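Local coordinates for divalent ion tolerance protein CutA1 (PDB 4IYQ), which may bind copper ions, as a trimeric member of the CutA family named for its link to divalent metal tolerance, at residues S26-T31 and Q88-K93; P33-A38 and A54-N59; R40-L45 and I78-T83. One frame throughout, in Å; residues are numbered along the deposited sequence.

Contact 1 of 3, residues S26-T31 and Q88-K93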
loop_
_atom_site.group_PDB
_atom_site.type_symbol
_atom_site.label_atom_id
_atom_site.label_comp_id
_atom_site.label_asym_id
_atom_site.label_seq_id
_atom_site.Cartn_x
_atom_site.Cartn_y
_atom_site.Cartn_z
ATOM N N SER A 26 -4.215 -12.943 0.855
ATOM C CA SER A 26 -3.007 -12.216 1.235
ATOM C C SER A 26 -2.545 -11.261 0.118
ATOM O O SER A 26 -2.815 -11.479 -1.068
ATOM C CB SER A 26 -1.892 -13.202 1.560
ATOM O OG SER A 26 -2.262 -14.114 2.589
ATOM N N LEU A 27 -1.853 -10.196 0.490
ATOM C CA LEU A 27 -1.280 -9.303 -0.502
ATOM C C LEU A 27 0.247 -9.468 -0.518
ATOM O O LEU A 27 0.891 -9.567 0.538
ATOM C CB LEU A 27 -1.649 -7.861 -0.203
ATOM C CG LEU A 27 -3.127 -7.514 -0.045
ATOM C CD1 LEU A 27 -3.247 -6.034 0.281
ATOM C CD2 LEU A 27 -3.955 -7.877 -1.268
ATOM N N LEU A 28 0.830 -9.503 -1.707
ATOM C CA LEU A 28 2.277 -9.472 -1.818
ATOM C C LEU A 28 2.709 -8.182 -2.492
ATOM O O LEU A 28 2.118 -7.743 -3.480
ATOM C CB LEU A 28 2.805 -10.685 -2.593
ATOM C CG LEU A 28 3.016 -11.952 -1.757
ATOM C CD1 LEU A 28 1.692 -12.578 -1.362
ATOM C CD2 LEU A 28 3.884 -12.967 -2.472
ATOM N N TYR A 29 3.770 -7.597 -1.958
ATOM C CA TYR A 29 4.326 -6.364 -2.476
ATOM C C TYR A 29 5.777 -6.571 -2.892
ATOM O O TYR A 29 6.564 -7.142 -2.142
ATOM C CB TYR A 29 4.209 -5.274 -1.407
ATOM C CG TYR A 29 4.800 -3.932 -1.750
ATOM C CD1 TYR A 29 4.013 -2.938 -2.311
ATOM C CD2 TYR A 29 6.138 -3.637 -1.471
ATOM C CE1 TYR A 29 4.528 -1.686 -2.601
ATOM C CE2 TYR A 29 6.674 -2.385 -1.765
ATOM C CZ TYR A 29 5.854 -1.409 -2.331
ATOM O OH TYR A 29 6.340 -0.157 -2.632
ATOM N N THR A 30 6.132 -6.090 -4.083
ATOM C CA THR A 30 7.512 -6.172 -4.555
ATOM C C THR A 30 7.786 -4.992 -5.492
ATOM O O THR A 30 6.861 -4.312 -5.959
ATOM C CB THR A 30 7.807 -7.533 -5.291
ATOM O OG1 THR A 30 9.215 -7.722 -5.459
ATOM C CG2 THR A 30 7.135 -7.587 -6.666
ATOM N N THR A 31 9.061 -4.739 -5.759
ATOM C CA THR A 31 9.418 -3.679 -6.695
ATOM C C THR A 31 10.332 -4.226 -7.807
ATOM O O THR A 31 11.020 -5.210 -7.616
ATOM C CB THR A 31 10.100 -2.500 -5.960
ATOM O OG1 THR A 31 11.301 -2.971 -5.342
ATOM C CG2 THR A 31 9.203 -1.951 -4.879
ATOM N N GLN A 88 3.776 -18.553 0.434
ATOM C CA GLN A 88 5.133 -19.043 0.415
ATOM C C GLN A 88 5.521 -19.505 -1.021
ATOM O O GLN A 88 6.604 -19.179 -1.514
ATOM C CB GLN A 88 5.287 -20.162 1.439
ATOM C CG GLN A 88 6.690 -20.251 1.960
ATOM C CD GLN A 88 7.111 -18.940 2.612
ATOM O OE1 GLN A 88 6.517 -18.505 3.606
ATOM N NE2 GLN A 88 8.118 -18.288 2.035
ATOM N N HIS A 89 4.627 -20.223 -1.705
ATOM C CA HIS A 89 4.913 -20.687 -3.066
ATOM C C HIS A 89 5.114 -19.484 -3.999
ATOM O O HIS A 89 6.034 -19.476 -4.819
ATOM C CB HIS A 89 3.786 -21.587 -3.599
ATOM C CG HIS A 89 3.764 -22.960 -2.997
ATOM N ND1 HIS A 89 4.912 -23.670 -2.704
ATOM C CD2 HIS A 89 2.730 -23.742 -2.596
ATOM C CE1 HIS A 89 4.585 -24.835 -2.169
ATOM N NE2 HIS A 89 3.268 -24.900 -2.088
ATOM N N ALA A 90 4.258 -18.470 -3.867
ATOM C CA ALA A 90 4.377 -17.266 -4.692
ATOM C C ALA A 90 5.652 -16.480 -4.365
ATOM O O ALA A 90 6.311 -15.984 -5.268
ATOM C CB ALA A 90 3.147 -16.377 -4.544
ATOM N N THR A 91 6.000 -16.361 -3.088
ATOM C CA THR A 91 7.245 -15.685 -2.727
ATOM C C THR A 91 8.485 -16.418 -3.296
ATOM O O THR A 91 9.371 -15.799 -3.901
ATOM C CB THR A 91 7.393 -15.569 -1.204
ATOM O OG1 THR A 91 6.265 -14.879 -0.677
ATOM C CG2 THR A 91 8.661 -14.821 -0.835
ATOM N N ASN A 92 8.523 -17.737 -3.133
ATOM C CA ASN A 92 9.630 -18.528 -3.651
ATOM C C ASN A 92 9.746 -18.354 -5.144
ATOM O O ASN A 92 10.862 -18.298 -5.683
ATOM C CB ASN A 92 9.466 -20.010 -3.326
ATOM C CG ASN A 92 9.590 -20.290 -1.863
ATOM O OD1 ASN A 92 10.112 -19.469 -1.104
ATOM N ND2 ASN A 92 9.122 -21.459 -1.445
ATOM N N LYS A 93 8.596 -18.291 -5.813
ATOM C CA LYS A 93 8.593 -18.161 -7.261
ATOM C C LYS A 93 9.121 -16.786 -7.682
ATOM O O LYS A 93 9.964 -16.685 -8.579
ATOM C CB LYS A 93 7.190 -18.377 -7.805
ATOM C CG LYS A 93 7.101 -18.362 -9.305
ATOM C CD LYS A 93 7.854 -19.502 -9.884
ATOM C CE LYS A 93 7.497 -19.663 -11.330
ATOM N NZ LYS A 93 8.216 -20.801 -11.941
#

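Contact 2 of 3, residues P33-A38 and A54-N59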
loop_
_atom_site.group_PDB
_atom_site.type_symbol
_atom_site.label_atom_id
_atom_site.label_comp_id
_atom_site.label_asym_id
_atom_site.label_seq_id
_atom_site.Cartn_x
_atom_site.Cartn_y
_atom_site.Cartn_z
ATOM N N PRO A 33 12.911 -3.066 -11.466
ATOM C CA PRO A 33 13.589 -1.938 -12.111
ATOM C C PRO A 33 12.812 -1.338 -13.288
ATOM O O PRO A 33 12.919 -0.142 -13.520
ATOM C CB PRO A 33 14.919 -2.547 -12.578
ATOM C CG PRO A 33 14.706 -4.013 -12.592
ATOM C CD PRO A 33 13.716 -4.299 -11.510
ATOM N N THR A 34 12.047 -2.140 -14.019
ATOM C CA THR A 34 11.297 -1.619 -15.152
ATOM C C THR A 34 9.842 -2.062 -15.099
ATOM O O THR A 34 9.495 -2.982 -14.359
ATOM C CB THR A 34 11.871 -2.109 -16.475
ATOM O OG1 THR A 34 11.376 -3.435 -16.744
ATOM C CG2 THR A 34 13.407 -2.099 -16.433
ATOM N N TYR A 35 8.995 -1.427 -15.906
ATOM C CA TYR A 35 7.621 -1.892 -16.069
ATOM C C TYR A 35 7.569 -3.303 -16.661
ATOM O O TYR A 35 6.777 -4.132 -16.216
ATOM C CB TYR A 35 6.815 -0.924 -16.949
ATOM C CG TYR A 35 5.415 -1.411 -17.251
ATOM C CD1 TYR A 35 4.377 -1.224 -16.331
ATOM C CD2 TYR A 35 5.124 -2.060 -18.449
ATOM C CE1 TYR A 35 3.091 -1.679 -16.596
ATOM C CE2 TYR A 35 3.843 -2.523 -18.719
ATOM C CZ TYR A 35 2.834 -2.326 -17.789
ATOM O OH TYR A 35 1.564 -2.772 -18.053
ATOM N N GLU A 36 8.411 -3.570 -17.656
ATOM C CA GLU A 36 8.415 -4.866 -18.335
ATOM C C GLU A 36 8.688 -6.001 -17.353
ATOM O O GLU A 36 8.023 -7.033 -17.395
ATOM C CB GLU A 36 9.451 -4.882 -19.474
ATOM N N ASP A 37 9.638 -5.791 -16.447
ATOM C CA ASP A 37 9.923 -6.768 -15.403
ATOM C C ASP A 37 8.685 -7.065 -14.552
ATOM O O ASP A 37 8.419 -8.227 -14.217
ATOM C CB ASP A 37 11.059 -6.277 -14.505
ATOM C CG ASP A 37 12.414 -6.327 -15.191
ATOM O OD1 ASP A 37 12.811 -7.409 -15.682
ATOM O OD2 ASP A 37 13.087 -5.276 -15.237
ATOM N N ALA A 38 7.938 -6.014 -14.206
ATOM C CA ALA A 38 6.735 -6.158 -13.380
ATOM C C ALA A 38 5.636 -6.911 -14.127
ATOM O O ALA A 38 4.950 -7.765 -13.564
ATOM C CB ALA A 38 6.232 -4.805 -12.933
ATOM N N ALA A 54 -2.627 -8.566 -10.374
ATOM C CA ALA A 54 -1.536 -7.687 -10.012
ATOM C C ALA A 54 -1.927 -6.239 -10.254
ATOM O O ALA A 54 -2.531 -5.913 -11.281
ATOM C CB ALA A 54 -0.280 -8.034 -10.820
ATOM N N ASN A 55 -1.570 -5.372 -9.319
ATOM C CA ASN A 55 -1.682 -3.937 -9.551
ATOM C C ASN A 55 -0.289 -3.347 -9.700
ATOM O O ASN A 55 0.519 -3.404 -8.773
ATOM C CB ASN A 55 -2.447 -3.239 -8.413
ATOM C CG ASN A 55 -3.902 -3.666 -8.345
ATOM O OD1 ASN A 55 -4.465 -4.157 -9.323
ATOM N ND2 ASN A 55 -4.512 -3.477 -7.194
ATOM N N ILE A 56 -0.004 -2.798 -10.875
ATOM C CA ILE A 56 1.321 -2.275 -11.139
ATOM C C ILE A 56 1.314 -0.762 -11.063
ATOM O O ILE A 56 0.544 -0.094 -11.759
ATOM C CB ILE A 56 1.855 -2.730 -12.510
ATOM C CG1 ILE A 56 1.830 -4.258 -12.610
ATOM C CG2 ILE A 56 3.257 -2.200 -12.713
ATOM C CD1 ILE A 56 2.110 -4.808 -14.011
ATOM N N PHE A 57 2.158 -0.242 -10.174
ATOM C CA PHE A 57 2.389 1.184 -9.987
ATOM C C PHE A 57 3.719 1.568 -10.653
ATOM O O PHE A 57 4.780 1.036 -10.300
ATOM C CB PHE A 57 2.432 1.550 -8.501
ATOM C CG PHE A 57 1.189 1.183 -7.726
ATOM C CD1 PHE A 57 0.867 -0.154 -7.477
ATOM C CD2 PHE A 57 0.358 2.185 -7.198
ATOM C CE1 PHE A 57 -0.267 -0.482 -6.748
ATOM C CE2 PHE A 57 -0.777 1.865 -6.476
ATOM C CZ PHE A 57 -1.095 0.531 -6.245
ATOM N N SER A 58 3.663 2.488 -11.609
ATOM C CA SER A 58 4.851 2.930 -12.351
ATOM C C SER A 58 5.515 4.191 -11.786
ATOM O O SER A 58 4.919 4.916 -10.986
ATOM C CB SER A 58 4.471 3.163 -13.804
ATOM O OG SER A 58 4.094 1.932 -14.376
ATOM N N ASN A 59 6.747 4.449 -12.220
ATOM C CA ASN A 59 7.465 5.678 -11.869
ATOM C C ASN A 59 7.441 5.951 -10.374
ATOM O O ASN A 59 7.072 7.034 -9.927
ATOM C CB ASN A 59 6.901 6.897 -12.618
#

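Contact 3 of 3, residues R40-L45 and I78-T83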
loop_
_atom_site.group_PDB
_atom_site.type_symbol
_atom_site.label_atom_id
_atom_site.label_comp_id
_atom_site.label_asym_id
_atom_site.label_seq_id
_atom_site.Cartn_x
_atom_site.Cartn_y
_atom_site.Cartn_z
ATOM N N ARG A 40 6.111 -9.015 -16.526
ATOM C CA ARG A 40 6.587 -10.374 -16.694
ATOM C C ARG A 40 6.316 -11.215 -15.441
ATOM O O ARG A 40 5.823 -12.335 -15.525
ATOM C CB ARG A 40 8.077 -10.365 -17.037
ATOM C CG ARG A 40 8.743 -11.732 -16.977
ATOM C CD ARG A 40 10.206 -11.668 -17.418
ATOM N NE ARG A 40 10.833 -12.981 -17.312
ATOM C CZ ARG A 40 11.435 -13.453 -16.227
ATOM N NH1 ARG A 40 11.529 -12.714 -15.119
ATOM N NH2 ARG A 40 11.953 -14.673 -16.262
ATOM N N ILE A 41 6.642 -10.672 -14.281
ATOM C CA ILE A 41 6.402 -11.373 -13.035
ATOM C C ILE A 41 4.903 -11.626 -12.837
ATOM O O ILE A 41 4.468 -12.730 -12.476
ATOM C CB ILE A 41 6.978 -10.576 -11.861
ATOM C CG1 ILE A 41 8.499 -10.678 -11.886
ATOM C CG2 ILE A 41 6.448 -11.098 -10.560
ATOM C CD1 ILE A 41 9.184 -9.759 -10.923
ATOM N N SER A 42 4.125 -10.585 -13.105
ATOM C CA SER A 42 2.685 -10.645 -13.000
ATOM C C SER A 42 2.172 -11.778 -13.874
ATOM O O SER A 42 1.434 -12.661 -13.427
ATOM C CB SER A 42 2.084 -9.312 -13.429
ATOM O OG SER A 42 2.476 -8.282 -12.536
ATOM N N ASN A 43 2.607 -11.744 -15.127
ATOM C CA ASN A 43 2.313 -12.777 -16.099
ATOM C C ASN A 43 2.639 -14.204 -15.675
ATOM O O ASN A 43 1.761 -15.060 -15.688
ATOM C CB ASN A 43 3.058 -12.458 -17.386
ATOM C CG ASN A 43 2.166 -12.492 -18.571
ATOM O OD1 ASN A 43 1.467 -11.524 -18.848
ATOM N ND2 ASN A 43 2.158 -13.611 -19.278
ATOM N N ILE A 44 3.899 -14.444 -15.303
ATOM C CA ILE A 44 4.363 -15.763 -14.893
ATOM C C ILE A 44 3.569 -16.294 -13.691
ATOM O O ILE A 44 3.162 -17.457 -13.678
ATOM C CB ILE A 44 5.893 -15.757 -14.577
ATOM C CG1 ILE A 44 6.701 -15.636 -15.882
ATOM C CG2 ILE A 44 6.311 -17.036 -13.850
ATOM C CD1 ILE A 44 8.170 -15.210 -15.702
ATOM N N LEU A 45 3.317 -15.442 -12.706
ATOM C CA LEU A 45 2.529 -15.856 -11.556
ATOM C C LEU A 45 1.082 -16.180 -11.935
ATOM O O LEU A 45 0.497 -17.143 -11.427
ATOM C CB LEU A 45 2.545 -14.778 -10.481
ATOM C CG LEU A 45 3.903 -14.519 -9.829
ATOM C CD1 LEU A 45 3.811 -13.253 -8.961
ATOM C CD2 LEU A 45 4.372 -15.721 -9.045
ATOM N N ILE A 78 4.538 -3.453 -7.243
ATOM C CA ILE A 78 3.419 -4.327 -7.544
ATOM C C ILE A 78 2.723 -4.799 -6.291
ATOM O O ILE A 78 3.375 -5.178 -5.326
ATOM C CB ILE A 78 3.821 -5.588 -8.320
ATOM C CG1 ILE A 78 4.995 -5.340 -9.262
ATOM C CG2 ILE A 78 2.606 -6.145 -9.056
ATOM C CD1 ILE A 78 5.513 -6.626 -9.866
ATOM N N ILE A 79 1.398 -4.765 -6.317
ATOM C CA ILE A 79 0.599 -5.459 -5.330
ATOM C C ILE A 79 -0.003 -6.689 -5.996
ATOM O O ILE A 79 -0.684 -6.595 -7.015
ATOM C CB ILE A 79 -0.515 -4.570 -4.759
ATOM C CG1 ILE A 79 0.090 -3.411 -3.972
ATOM C CG2 ILE A 79 -1.432 -5.374 -3.860
ATOM C CD1 ILE A 79 -0.952 -2.402 -3.506
ATOM N N LEU A 80 0.277 -7.845 -5.418
ATOM C CA LEU A 80 -0.188 -9.112 -5.935
ATOM C C LEU A 80 -1.215 -9.690 -4.976
ATOM O O LEU A 80 -1.053 -9.579 -3.755
ATOM C CB LEU A 80 0.989 -10.061 -6.113
ATOM C CG LEU A 80 2.127 -9.413 -6.905
ATOM C CD1 LEU A 80 3.481 -10.043 -6.579
ATOM C CD2 LEU A 80 1.830 -9.515 -8.384
ATOM N N LYS A 81 -2.295 -10.255 -5.506
ATOM C CA LYS A 81 -3.332 -10.812 -4.645
ATOM C C LYS A 81 -3.494 -12.315 -4.800
ATOM O O LYS A 81 -3.673 -12.830 -5.907
ATOM C CB LYS A 81 -4.667 -10.109 -4.907
ATOM C CG LYS A 81 -4.512 -8.605 -5.089
ATOM C CD LYS A 81 -5.810 -7.877 -4.853
ATOM C CE LYS A 81 -5.783 -6.512 -5.524
ATOM N NZ LYS A 81 -6.063 -6.630 -6.989
ATOM N N THR A 82 -3.472 -13.019 -3.674
ATOM C CA THR A 82 -3.632 -14.469 -3.688
ATOM C C THR A 82 -4.278 -14.988 -2.387
ATOM O O THR A 82 -4.718 -14.208 -1.563
ATOM C CB THR A 82 -2.271 -15.167 -3.936
ATOM O OG1 THR A 82 -2.494 -16.566 -4.112
ATOM C CG2 THR A 82 -1.299 -14.947 -2.777
ATOM N N THR A 83 -4.357 -16.303 -2.216
ATOM C CA THR A 83 -4.850 -16.859 -0.959
ATOM C C THR A 83 -3.659 -17.178 -0.058
ATOM O O THR A 83 -2.536 -17.395 -0.550
ATOM C CB THR A 83 -5.711 -18.140 -1.167
ATOM O OG1 THR A 83 -4.952 -19.127 -1.874
ATOM C CG2 THR A 83 -6.998 -17.834 -1.943
#

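Contact 1 of 3, residues S26-T31 and Q88-K93
Leu-28 meets helix 87-97 through a single methyl, and that methyl shows how one branched side chain can seat a helix on a sheet. CD2 lies 4.1 Å from Ala-90 CB in apolar contact. It also comes within 3.5 Å of Thr-91 OG1 and 4.0 Å of the Thr-91 backbone N, and so rests where Ala-90 turns its CB toward the strand and Thr-91 presents OG1 from the side. The CB of Leu-28 already points at the helix; with CG beside the backbone N (chi1 -85°), CD2 is the branch that meets it. Leu-28 and Thr-91 then cross obliquely, with the CA atoms of the two residues 8.0 Å apart. The Thr-91 hydroxyl is not idle beside this methyl, since OG1 is hydrogen-bonded to the carbonyl O of Val-87 one turn earlier.

All three touching residues are buried, and Val-87, Ile-94, Leu-80 and Thr-107 press on Leu-28 from around them. The other side of the helix is the solvent side. Gln-88, with its CB pointing away from the strand, is exposed, as are His-89 and Asn-92, while Lys-93 is partly exposed. The strand itself is the partner that helix 87-97 crosses in a split beta-alpha-beta unit: the helix links strand 69-83 to strand 105-108, and strand 25-32 lies between them.

Because the threonine's polar demand is met within its own helix, the joint can be apolar in character, and helix and strand are held here by fit and exclusion of water rather than by a directional bond.

Contact 2 of 3, residues P33-A38 and A54-N59
The CA atoms of Tyr-35 and Ser-58 are 6.7 Å apart and those of Ala-38 and Ile-56 7.0 Å, which lays the first turn of helix 35-47 close beside the strand. Ile-56 is the hub. Its CG2 sits 4.0 Å from Ala-38 CB and 3.9 Å from Tyr-35 CD1, meeting the ring obliquely, and its CD1 reaches the Ala-38 carbonyl. With CG anti to the backbone N (chi1 175°), the Tyr-35 ring is brought alongside the strand, where it crosses Ile-56 at about a right angle. Ser-58 OG lies 3.7 Å from Tyr-35 CD1, at the more solvent-accessible end of the contact. The helix start is fixed by Thr-34, the N-cap: its OG1 accepts from Asp-37 N at 2.9 Å in a nearly straight bond (171°), and gives its proton to Asp-37 OD2, met from above the carboxylate plane. Tyr-35 OH makes a weak hydrogen bond to Thr-61 of the third subunit. Residues Ala-54 to Ile-56 also pair antiparallel with a strand of that chain, extending the sheet across the trimer interface, while on the inner side Ala-38 packs on Ile-78 of strand 69-83 and Thr-32 at the end of strand 25-32.

Contact 3 of 3, residues R40-L45 and I78-T83
Leu-45 and Leu-80 both turn CG anti to the carbonyl carbon and beside the backbone N (chi1 -66° and -51°); their CB atoms already point across the gap, and this turn leaves CD1 of each as the meeting methyl. There the two side chains cross at about a right angle, Leu-45 CD1 lying 4.0 Å from Leu-80 CD1. One turn back along the helix, Ser-42 follows the same rule: its OG stands beside its own backbone N and lies 4.1 Å from Ile-78 CG2, with Leu-80 CD2 slightly farther off at 4.4 Å from the same oxygen. A hydroxyl can be tolerated among such methyls because it has a partner at home, the carbonyl O of Ala-38 four residues earlier, to which Ser-42 OG is hydrogen-bonded.

The helix and strand axes run almost parallel, 8° apart in direction, with a closest approach of 10.4 Å. The near-parallel run fits the ferredoxin-like beta-alpha-beta-beta-alpha-beta topology of CutA proteins, with strand order 2-3-1-4. Helix 35-47 joins strand 25-32 to strand 53-66, two parallel strands held apart by strand 69-83, so that the helix passes over the strand that separates its own neighbours in the chain. Alternate residues of that strand, Ile-78 and Leu-80, point toward the helix, whereas Ile-79 lies on the other face, where it packs on Tyr-29 of the third subunit.

Ile-41 also points toward the strand and adds buried surface, though it stays 4.6 Å off, and it packs as well on Thr-32 and His-98. Leu-45 and Leu-80 both pack further on Ile-51 and on Ile-94 of helix 87-97.

Contacts 1 and 3 are both buried and each seats a helix on a central strand of one sheet; the strands are antiparallel neighbours, probably hydrogen-bonded from Leu-80 N to Leu-28 O (2.7 Å). Their helices meet as well, Lys-93 CG lying against Leu-45 CD2. Contact 2 uses the same helix as contact 3 but sits at its start, over strand 53-66, outermost within the chain, and is only partly buried. Chemistry follows place: in the core, methyls beside hydroxyls whose hydrogen bonds stay within their own helices; in contact 2, a buried Ala-38/Ile-56 pair giving way to an aromatic ring, an exposed serine and a polar N-cap. There contact 2 also joins the neighbouring subunit's sheet.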